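Local structure of endoglucanase EG-II (Hypocrea jecorina, 3QR3) at residues P30-K33 and N34-G37; D43-G46 and Q47-H50. The protein probably hydrolyses internal beta-1,4-glucosidic bonds of cellulose, as an endoglucanase of glycosyl hydrolase family 5 with a TIM-barrel catalytic domain. All coordinates share one frame; numbering follows the deposited sequence.

Interaction 1 of 2, residues P30-K33 and N34-G37; sequences PPLK and NFTG
A type I beta turn running from L32 to F35, in the loop between the first barrel strand and helix 44-55, folds the chain back so that the F35 ring meets P30. The turn is closed by F35 N, which donates to L32 O at 3.0 Å; the bond is bent, with an N-H...O angle of 140°, and the donor stands well above the carbonyl plane. Across the same turn L32 CB and F35 CB approach to 4.2 Å, and L32 CD1 reaches the edge of the aromatic ring. P30 instead lies over one face: its CG sits 3.6 Å from the ring centroid and 15° off the normal, a CH-pi contact with CG above the face, displaced toward the rim. The torsion that sends the ring back over the proline is chi1 of F35, -178°, with CG beside the carbonyl carbon. On the backbone, a water donates a hydrogen bond to K33 O at 3.0 Å and accepts one from T36 N, bridging the turn to the residue that follows it. Beyond the turn, K85 of helix 80-95 makes a cation-pi contact with F35 and also binds F35 O, while Y41 meets the same ring with planes moderately inclined. P31 and L32 rest on that helix too, at L89 and Q88, which joins this outlying loop to the outer layer of the barrel.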
loop_
_atom_site.group_PDB
_atom_site.type_symbol
_atom_site.label_atom_id
_atom_site.label_comp_id
_atom_site.label_asym_id
_atom_site.label_seq_id
_atom_site.Cartn_x
_atom_site.Cartn_y
_atom_site.Cartn_z
ATOM N N PRO A 30 -7.685 -14.407 3.422
ATOM C CA PRO A 30 -7.200 -13.380 4.351
ATOM C C PRO A 30 -6.193 -13.935 5.347
ATOM O O PRO A 30 -6.319 -15.088 5.771
ATOM C CB PRO A 30 -8.481 -12.910 5.057
ATOM C CG PRO A 30 -9.620 -13.317 4.105
ATOM C CD PRO A 30 -9.135 -14.631 3.553
ATOM N N PRO A 31 -5.180 -13.124 5.701
ATOM C CA PRO A 31 -4.145 -13.514 6.666
ATOM C C PRO A 31 -4.604 -13.321 8.119
ATOM O O PRO A 31 -3.926 -12.661 8.907
ATOM C CB PRO A 31 -2.991 -12.551 6.339
ATOM C CG PRO A 31 -3.671 -11.314 5.819
ATOM C CD PRO A 31 -4.981 -11.756 5.183
ATOM N N LEU A 32 -5.764 -13.877 8.447
ATOM C CA LEU A 32 -6.235 -13.953 9.824
ATOM C C LEU A 32 -6.341 -15.434 10.166
ATOM O O LEU A 32 -7.110 -16.171 9.529
ATOM C CB LEU A 32 -7.602 -13.297 9.980
ATOM C CG LEU A 32 -7.632 -11.777 9.947
ATOM C CD1 LEU A 32 -9.064 -11.283 9.847
ATOM C CD2 LEU A 32 -6.939 -11.203 11.190
ATOM N N LYS A 33 -5.570 -15.862 11.155
ATOM C CA LYS A 33 -5.420 -17.285 11.442
ATOM C C LYS A 33 -6.759 -18.007 11.580
ATOM O O LYS A 33 -6.950 -19.076 10.998
ATOM C CB LYS A 33 -4.561 -17.505 12.685
ATOM C CG LYS A 33 -4.169 -18.963 12.897
ATOM C CD LYS A 33 -3.142 -19.110 14.005
ATOM C CE LYS A 33 -2.733 -20.570 14.198
ATOM N NZ LYS A 33 -1.718 -20.696 15.285
ATOM N N ASN A 34 -7.682 -17.423 12.339
ATOM C CA ASN A 34 -8.967 -18.076 12.582
ATOM C C ASN A 34 -10.104 -17.430 11.796
ATOM O O ASN A 34 -11.207 -17.262 12.313
ATOM C CB ASN A 34 -9.302 -18.109 14.080
ATOM C CG ASN A 34 -10.268 -19.243 14.441
ATOM O OD1 ASN A 34 -10.206 -20.329 13.870
ATOM N ND2 ASN A 34 -11.164 -18.986 15.393
ATOM N N PHE A 35 -9.829 -17.086 10.543
ATOM C CA PHE A 35 -10.819 -16.454 9.659
ATOM C C PHE A 35 -12.102 -17.280 9.464
ATOM O O PHE A 35 -13.186 -16.717 9.291
ATOM C CB PHE A 35 -10.197 -16.176 8.286
ATOM C CG PHE A 35 -11.125 -15.472 7.325
ATOM C CD1 PHE A 35 -11.352 -14.115 7.432
ATOM C CD2 PHE A 35 -11.762 -16.177 6.308
ATOM C CE1 PHE A 35 -12.201 -13.461 6.550
ATOM C CE2 PHE A 35 -12.612 -15.535 5.419
ATOM C CZ PHE A 35 -12.829 -14.173 5.543
ATOM N N THR A 36 -11.979 -18.607 9.471
ATOM C CA THR A 36 -13.142 -19.462 9.253
ATOM C C THR A 36 -13.462 -20.403 10.408
ATOM O O THR A 36 -14.484 -21.090 10.373
ATOM C CB THR A 36 -12.968 -20.351 8.021
ATOM O OG1 THR A 36 -11.940 -21.308 8.281
ATOM C CG2 THR A 36 -12.603 -19.525 6.791
ATOM N N GLY A 37 -12.601 -20.461 11.417
ATOM C CA GLY A 37 -12.796 -21.425 12.485
ATOM C C GLY A 37 -11.899 -22.645 12.329
ATOM O O GLY A 37 -11.758 -23.436 13.256
HETATM O O HOH W 1 -9.492 -20.119 9.803
#

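Interaction 2 of 2, residues D43-G46 and Q47-H50; sequences DGIG and QMQH
D43 grips the first turn of its helix twice. Its carboxylate OD1 accepts from G46 N at 3.0 Å, met from above the carboxylate plane, and its carbonyl O takes the N-H of Q47 at 2.9 Å, this time in the carbonyl plane. With chi1 at -173° the carboxylate is brought to the backbone N-H of G46. The i to i+4 ladder continues from there: M48 N donates to G44 O in a nearly straight bond of 166°, Q49 N to I45 O, and H50 N to G46 O at 3.2 Å. This is an N-cap, with D43 just ahead of helix 44-55, and its negative charge would be expected to interact favourably with the helix dipole. A beta carbon on G46 would run into D43 OD2, so the glycine leaves room for the cap.

Two waters extend the network. One accepts from both D43 N and Q47 NE2; another donates to G46 O and accepts from Q49 NE2 at 2.8 Å. Q47 lays its CG against D43 O at 3.3 Å, and its OE1 accepts from G296 N at the end of the last barrel strand. With an alanine in place of Q47, G296 N would probably lose this acceptor, and the water at D43 N its second donor.

On the flank facing helix 80-95, M48 bends at chi3 (-71°), so that CE comes to 4.1 Å from I45 CG1; the same side chain touches L89 and C93. H50 turns elsewhere, its NE2 bonded to D317 and its ring stacked on W315.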
loop_
_atom_site.group_PDB
_atom_site.type_symbol
_atom_site.label_atom_id
_atom_site.label_comp_id
_atom_site.label_asym_id
_atom_site.label_seq_id
_atom_site.Cartn_x
_atom_site.Cartn_y
_atom_site.Cartn_z
ATOM N N ASP A 43 -1.201 -16.525 9.366
ATOM C CA ASP A 43 -1.213 -15.807 10.633
ATOM C C ASP A 43 -0.626 -14.401 10.473
ATOM O O ASP A 43 0.483 -14.118 10.923
ATOM C CB ASP A 43 -0.433 -16.605 11.684
ATOM C CG ASP A 43 -0.539 -16.010 13.078
ATOM O OD1 ASP A 43 -1.307 -15.055 13.268
ATOM O OD2 ASP A 43 0.151 -16.503 13.993
ATOM N N GLY A 44 -1.379 -13.526 9.823
ATOM C CA GLY A 44 -0.912 -12.177 9.545
ATOM C C GLY A 44 -0.596 -11.377 10.791
ATOM O O GLY A 44 0.353 -10.600 10.821
ATOM N N ILE A 45 -1.391 -11.562 11.833
ATOM C CA ILE A 45 -1.202 -10.798 13.051
ATOM C C ILE A 45 0.052 -11.259 13.779
ATOM O O ILE A 45 0.816 -10.442 14.279
ATOM C CB ILE A 45 -2.430 -10.878 13.965
ATOM C CG1 ILE A 45 -3.615 -10.194 13.272
ATOM C CG2 ILE A 45 -2.125 -10.223 15.301
ATOM C CD1 ILE A 45 -4.843 -10.027 14.135
ATOM N N GLY A 46 0.263 -12.573 13.822
ATOM C CA GLY A 46 1.491 -13.129 14.354
ATOM C C GLY A 46 2.704 -12.677 13.558
ATOM O O GLY A 46 3.763 -12.425 14.130
ATOM N N GLN A 47 2.559 -12.576 12.239
ATOM C CA GLN A 47 3.656 -12.073 11.411
ATOM C C GLN A 47 3.979 -10.632 11.792
ATOM O O GLN A 47 5.140 -10.286 12.039
ATOM C CB GLN A 47 3.318 -12.137 9.919
ATOM C CG GLN A 47 3.351 -13.521 9.306
ATOM C CD GLN A 47 2.834 -13.523 7.880
ATOM O OE1 GLN A 47 3.058 -12.569 7.129
ATOM N NE2 GLN A 47 2.133 -14.587 7.500
ATOM N N MET A 48 2.954 -9.791 11.838
ATOM C CA MET A 48 3.163 -8.380 12.185
ATOM C C MET A 48 3.866 -8.222 13.537
ATOM O O MET A 48 4.745 -7.377 13.693
ATOM C CB MET A 48 1.840 -7.611 12.177
ATOM C CG MET A 48 1.266 -7.379 10.775
ATOM S SD MET A 48 -0.128 -6.232 10.765
ATOM C CE MET A 48 -1.391 -7.229 11.554
ATOM N N GLN A 49 3.485 -9.043 14.510
ATOM C CA GLN A 49 4.080 -8.942 15.840
ATOM C C GLN A 49 5.584 -9.232 15.775
ATOM O O GLN A 49 6.389 -8.532 16.386
ATOM C CB GLN A 49 3.382 -9.884 16.821
ATOM C CG GLN A 49 3.895 -9.785 18.247
ATOM C CD GLN A 49 3.308 -10.851 19.153
ATOM O OE1 GLN A 49 3.070 -10.611 20.335
ATOM N NE2 GLN A 49 3.076 -12.040 18.599
ATOM N N HIS A 50 5.951 -10.262 15.023
ATOM C CA HIS A 50 7.354 -10.559 14.753
ATOM C C HIS A 50 8.066 -9.388 14.064
ATOM O O HIS A 50 9.156 -8.987 14.469
ATOM C CB HIS A 50 7.467 -11.824 13.897
ATOM C CG HIS A 50 8.703 -11.884 13.058
ATOM N ND1 HIS A 50 9.959 -12.093 13.593
ATOM C CD2 HIS A 50 8.878 -11.772 11.720
ATOM C CE1 HIS A 50 10.854 -12.105 12.620
ATOM N NE2 HIS A 50 10.224 -11.910 11.473
HETATM O O HOH W 2 1.611 -17.397 8.505
HETATM O O HOH W 3 4.408 -13.337 16.521
#

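Overall arrangement
From the N terminus, the chain leaves strand 5-11 and enters a long loop, in which interaction 1 (residues 30-37) closes a tight turn at L32-F35. Interaction 2 opens six residues later, at the start of helix 44-55, so the two lie in series and neither nests in nor crosses the other. In space they adjoin, with centres about 12 Å apart: G44 N probably donates to P31 O at 2.8 Å, and L32 CD2 packs on I45 CD1 at 3.8 Å. The loop is thereby fastened to the helix it leads into. Both contacts also reach helix 80-95, while residues 43-50 extend the connection to the end of strand 287-296.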